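PDB 3IK2: endoglucanase A from Clostridium acetobutylicum, which probably hydrolyses internal beta-1,4-glucosidic bonds in cellulose and related glucans, as an endoglucanase of glycoside hydrolase family 44. Local coordinates for residues Lys204-Ala209 with Lys260-Ala265; Ser176-Asn179 with Leu183-Ser186. All coordinates share one frame; numbering follows the deposited sequence.

Interaction 1: Lys204-Ala209 with Lys260-Ala265; sequences KDTQLA and KKNSDA
Two outer helices of the TIM-like barrel, 198-215 after the fourth strand and 251-266 after the fifth, run close here, and their segments 204-209 and 260-265 touch only through Thr206 and Asn262. The point contact is evident from the small buried area, 83 Å² over both sides, and from the 7.2 Å between Thr206 CA and Asn262 CA, the closest pair of alpha carbons. Both CB atoms face the opposing segment, and the side chains cross at about a right angle. Thr206 OG1 lies 2.8 Å from Asn262 OD1 and also close to Leu202 O, one turn back in its own helix. With chi1 -69° Asn262 CG stands beside its backbone N, and the amide is turned to offer its oxygen rather than ND2 to the threonine. The helices have a further link through Asp205 OD2, hydrogen-bonded to Tyr255 OH. Lys260 and Asp264 instead form a salt bridge along their own helix, one turn apart. The methyl of Thr206 completes the contact, CG2 resting 4.0 Å from Asn262 CB.

Interaction 2: Ser176-Asn179 with Leu183-Ser186; sequences SLDN and LWPS
Trp184 points its indole N-H at Asp178, with Asn179 O nearby, just beyond the end of barrel strand 174-177. Trp184 NE1 donates to Asp178 OD1 at 3.2 Å, with an N-H...O angle of 151°. The oxygen lies near the ring plane, but seen from the carboxylate the nitrogen stands well above, 70° out of its plane. A weak second bond, from Trp184 NE1 to Asn179 O at 3.3 Å, makes the single N-H a shared donor. The rest of the aspartate packs against the benzene end of the indole: Asp178 CG is 3.7 Å from Trp184 CZ2, and Asp178 CB approaches the same ring atom edge-on at 3.9 Å. The carboxylate has further direct partners: Asp178 OD2 receives the amides of Ala105 and Gly106, and OD1 is also bonded to Thr43 OG1.

The backbone places the carboxylate. Leu177 is the centre of an inverse gamma turn, closed by a weak bond from Asp178 N to Ser176 O, and the chain then takes a positive phi at Asp178. Ser176 OG fastens this bend by donating to Asp178 O at 2.9 Å, in the carbonyl plane. Asp178 CG is roughly anti to the backbone N (chi1 -153°), and this lets the carboxylate reach Trp184 NE1.

Farther out, His192 meets the indole ring at an inclined angle, while Glu200 and Lys204 of helix 198-215 also touch it. The buried carboxylate thus has donors at both oxygens, from the third-strand loop, Thr43 and the indole, which together fix its rotation; Trp184 in turn ties the short helix 184-187 back to the strand end through its one polar hydrogen.

How the interactions relate
The two contacts come in series along the chain: interaction 2 spans the strand 174-177 and the following helix 184-187, and interaction 1 begins on the next helix, 198-215. Their centres are 18 Å apart, yet helix 198-215 joins them. Lys204 NZ reaches Trp184 CZ3 at 3.8 Å, and Leu208 CD2 packs on Leu177 CA at 4.0 Å. Lys204 also bonds to Ala105 O, in the same loop whose amides serve interaction 2. Interaction 2 sits at the C-terminal end of the fourth barrel strand, as Asp178 and Asn179 follow strand 174-177; TIM barrels carry their active sites at this end. Interaction 1 joins the helices that follow the fourth and fifth strands, on the barrel's outer surface.

Interaction 1: Lys204-Ala209 with Lys260-Ala265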
loop_
_atom_site.group_PDB
_atom_site.type_symbol
_atom_site.label_atom_id
_atom_site.label_comp_id
_atom_site.label_asym_id
_atom_site.label_seq_id
_atom_site.Cartn_x
_atom_site.Cartn_y
_atom_site.Cartn_z
ATOM N N LYS A 204 11.371 16.062 -11.052
ATOM C CA LYS A 204 11.566 14.676 -11.487
ATOM C C LYS A 204 10.263 13.899 -11.544
ATOM O O LYS A 204 10.000 13.197 -12.513
ATOM C CB LYS A 204 12.566 13.975 -10.576
ATOM C CG LYS A 204 14.011 14.176 -11.022
ATOM C CD LYS A 204 14.960 13.674 -9.961
ATOM C CE LYS A 204 16.396 13.625 -10.499
ATOM N NZ LYS A 204 17.302 13.037 -9.482
ATOM N N ASP A 205 9.425 14.049 -10.521
ATOM C CA ASP A 205 8.093 13.464 -10.563
ATOM C C ASP A 205 7.307 13.972 -11.748
ATOM O O ASP A 205 6.564 13.216 -12.372
ATOM C CB ASP A 205 7.319 13.729 -9.266
ATOM C CG ASP A 205 7.685 12.766 -8.185
ATOM O OD1 ASP A 205 8.754 12.124 -8.314
ATOM O OD2 ASP A 205 6.926 12.656 -7.204
ATOM N N THR A 206 7.457 15.251 -12.066
ATOM C CA THR A 206 6.651 15.840 -13.121
ATOM C C THR A 206 7.077 15.307 -14.497
ATOM O O THR A 206 6.249 14.901 -15.284
ATOM C CB THR A 206 6.685 17.411 -13.065
ATOM O OG1 THR A 206 6.028 17.862 -11.866
ATOM C CG2 THR A 206 5.971 17.988 -14.254
ATOM N N GLN A 207 8.379 15.316 -14.756
ATOM C CA GLN A 207 8.941 14.859 -16.006
ATOM C C GLN A 207 8.763 13.353 -16.192
ATOM O O GLN A 207 8.444 12.910 -17.271
ATOM C CB GLN A 207 10.421 15.221 -16.070
ATOM C CG GLN A 207 10.698 16.722 -16.052
ATOM C CD GLN A 207 12.182 17.028 -16.252
ATOM O OE1 GLN A 207 13.016 16.110 -16.416
ATOM N NE2 GLN A 207 12.525 18.318 -16.244
ATOM N N LEU A 208 8.955 12.579 -15.125
ATOM C CA LEU A 208 8.717 11.135 -15.198
ATOM C C LEU A 208 7.230 10.824 -15.391
ATOM O O LEU A 208 6.872 9.959 -16.183
ATOM C CB LEU A 208 9.292 10.417 -13.976
ATOM C CG LEU A 208 9.391 8.883 -14.001
ATOM C CD1 LEU A 208 9.999 8.359 -15.344
ATOM C CD2 LEU A 208 10.171 8.308 -12.756
ATOM N N ALA A 209 6.348 11.537 -14.696
ATOM C CA ALA A 209 4.917 11.356 -14.962
ATOM C C ALA A 209 4.556 11.717 -16.410
ATOM O O ALA A 209 3.719 11.061 -17.012
ATOM C CB ALA A 209 4.057 12.143 -13.949
ATOM N N LYS A 260 -0.730 19.823 -9.288
ATOM C CA LYS A 260 -1.928 20.376 -9.864
ATOM C C LYS A 260 -1.553 21.465 -10.877
ATOM O O LYS A 260 -1.962 21.404 -12.028
ATOM C CB LYS A 260 -2.794 20.940 -8.733
ATOM C CG LYS A 260 -4.279 20.965 -9.011
ATOM C CD LYS A 260 -4.708 22.259 -9.594
ATOM C CE LYS A 260 -6.174 22.219 -9.982
ATOM N NZ LYS A 260 -6.537 23.541 -10.559
ATOM N N LYS A 261 -0.756 22.444 -10.439
ATOM C CA LYS A 261 -0.275 23.540 -11.305
ATOM C C LYS A 261 0.460 22.992 -12.551
ATOM O O LYS A 261 0.196 23.429 -13.678
ATOM C CB LYS A 261 0.591 24.510 -10.475
ATOM C CG LYS A 261 1.450 25.533 -11.251
ATOM C CD LYS A 261 2.217 26.465 -10.258
ATOM C CE LYS A 261 3.202 27.463 -10.904
ATOM N NZ LYS A 261 4.562 26.918 -11.254
ATOM N N ASN A 262 1.339 22.008 -12.332
ATOM C CA ASN A 262 2.075 21.328 -13.407
ATOM C C ASN A 262 1.175 20.529 -14.340
ATOM O O ASN A 262 1.381 20.524 -15.550
ATOM C CB ASN A 262 3.168 20.396 -12.851
ATOM C CG ASN A 262 4.335 21.150 -12.209
ATOM O OD1 ASN A 262 5.241 20.525 -11.617
ATOM N ND2 ASN A 262 4.316 22.478 -12.292
ATOM N N SER A 263 0.181 19.859 -13.775
ATOM C CA SER A 263 -0.818 19.153 -14.568
ATOM C C SER A 263 -1.664 20.121 -15.402
ATOM O O SER A 263 -1.893 19.877 -16.580
ATOM C CB SER A 263 -1.733 18.289 -13.679
ATOM O OG SER A 263 -0.985 17.331 -12.965
ATOM N N ASP A 264 -2.160 21.200 -14.793
ATOM C CA ASP A 264 -2.894 22.229 -15.566
ATOM C C ASP A 264 -2.082 22.802 -16.716
ATOM O O ASP A 264 -2.626 23.026 -17.786
ATOM C CB ASP A 264 -3.371 23.370 -14.669
ATOM C CG ASP A 264 -4.455 22.926 -13.710
ATOM O OD1 ASP A 264 -5.021 21.843 -13.930
ATOM O OD2 ASP A 264 -4.720 23.646 -12.729
ATOM N N ALA A 265 -0.792 23.038 -16.483
ATOM C CA ALA A 265 0.134 23.558 -17.498
ATOM C C ALA A 265 0.342 22.565 -18.648
ATOM O O ALA A 265 0.451 22.979 -19.786
ATOM C CB ALA A 265 1.492 23.912 -16.865
#

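Interaction 2: Ser176-Asn179 with Leu183-Ser186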
loop_
_atom_site.group_PDB
_atom_site.type_symbol
_atom_site.label_atom_id
_atom_site.label_comp_id
_atom_site.label_asym_id
_atom_site.label_seq_id
_atom_site.Cartn_x
_atom_site.Cartn_y
_atom_site.Cartn_z
ATOM N N SER A 176 5.103 3.708 -10.537
ATOM C CA SER A 176 5.598 4.463 -9.389
ATOM C C SER A 176 6.760 5.345 -9.844
ATOM O O SER A 176 7.634 4.904 -10.626
ATOM C CB SER A 176 6.042 3.547 -8.233
ATOM O OG SER A 176 6.482 4.318 -7.103
ATOM N N LEU A 177 6.742 6.587 -9.378
ATOM C CA LEU A 177 7.798 7.575 -9.662
ATOM C C LEU A 177 8.965 7.313 -8.682
ATOM O O LEU A 177 9.123 8.020 -7.664
ATOM C CB LEU A 177 7.232 8.996 -9.537
ATOM C CG LEU A 177 6.382 9.669 -10.664
ATOM C CD1 LEU A 177 5.970 8.787 -11.876
ATOM C CD2 LEU A 177 5.199 10.459 -10.128
ATOM N N ASP A 178 9.775 6.286 -8.996
ATOM C CA ASP A 178 10.866 5.846 -8.115
ATOM C C ASP A 178 10.350 5.460 -6.713
ATOM O O ASP A 178 9.244 4.941 -6.573
ATOM C CB ASP A 178 12.008 6.904 -8.055
ATOM C CG ASP A 178 13.364 6.294 -7.731
ATOM O OD1 ASP A 178 13.541 5.804 -6.583
ATOM O OD2 ASP A 178 14.258 6.323 -8.620
ATOM N N ASN A 179 11.129 5.775 -5.682
ATOM C CA ASN A 179 10.835 5.305 -4.342
ATOM C C ASN A 179 11.510 6.134 -3.276
ATOM O O ASN A 179 12.698 6.374 -3.365
ATOM C CB ASN A 179 11.299 3.854 -4.202
ATOM C CG ASN A 179 11.016 3.286 -2.831
ATOM O OD1 ASN A 179 9.872 3.025 -2.496
ATOM N ND2 ASN A 179 12.066 3.087 -2.036
ATOM N N LEU A 183 14.895 9.944 0.966
ATOM C CA LEU A 183 15.890 9.034 1.497
ATOM C C LEU A 183 16.957 8.646 0.475
ATOM O O LEU A 183 17.804 7.848 0.775
ATOM C CB LEU A 183 15.221 7.768 2.063
ATOM C CG LEU A 183 14.365 7.981 3.299
ATOM C CD1 LEU A 183 13.966 6.613 3.917
ATOM C CD2 LEU A 183 15.115 8.860 4.292
ATOM N N TRP A 184 16.934 9.211 -0.725
ATOM C CA TRP A 184 17.954 8.842 -1.719
ATOM C C TRP A 184 19.379 8.954 -1.185
ATOM O O TRP A 184 20.156 8.058 -1.428
ATOM C CB TRP A 184 17.832 9.648 -3.009
ATOM C CG TRP A 184 16.722 9.217 -3.910
ATOM C CD1 TRP A 184 16.107 7.985 -3.948
ATOM C CD2 TRP A 184 16.091 10.009 -4.917
ATOM N NE1 TRP A 184 15.122 7.973 -4.901
ATOM C CE2 TRP A 184 15.098 9.196 -5.528
ATOM C CE3 TRP A 184 16.251 11.327 -5.351
ATOM C CZ2 TRP A 184 14.274 9.661 -6.566
ATOM C CZ3 TRP A 184 15.404 11.800 -6.381
ATOM C CH2 TRP A 184 14.441 10.969 -6.966
ATOM N N PRO A 185 19.731 10.062 -0.475
ATOM C CA PRO A 185 21.118 10.207 0.021
ATOM C C PRO A 185 21.537 9.216 1.107
ATOM O O PRO A 185 22.730 8.949 1.254
ATOM C CB PRO A 185 21.154 11.643 0.583
ATOM C CG PRO A 185 19.736 11.934 0.954
ATOM C CD PRO A 185 18.903 11.235 -0.111
ATOM N N SER A 186 20.592 8.699 1.890
ATOM C CA SER A 186 20.969 7.763 2.946
ATOM C C SER A 186 20.734 6.314 2.565
ATOM O O SER A 186 21.425 5.439 3.058
ATOM C CB SER A 186 20.295 8.105 4.266
ATOM O OG SER A 186 18.924 8.199 4.080
#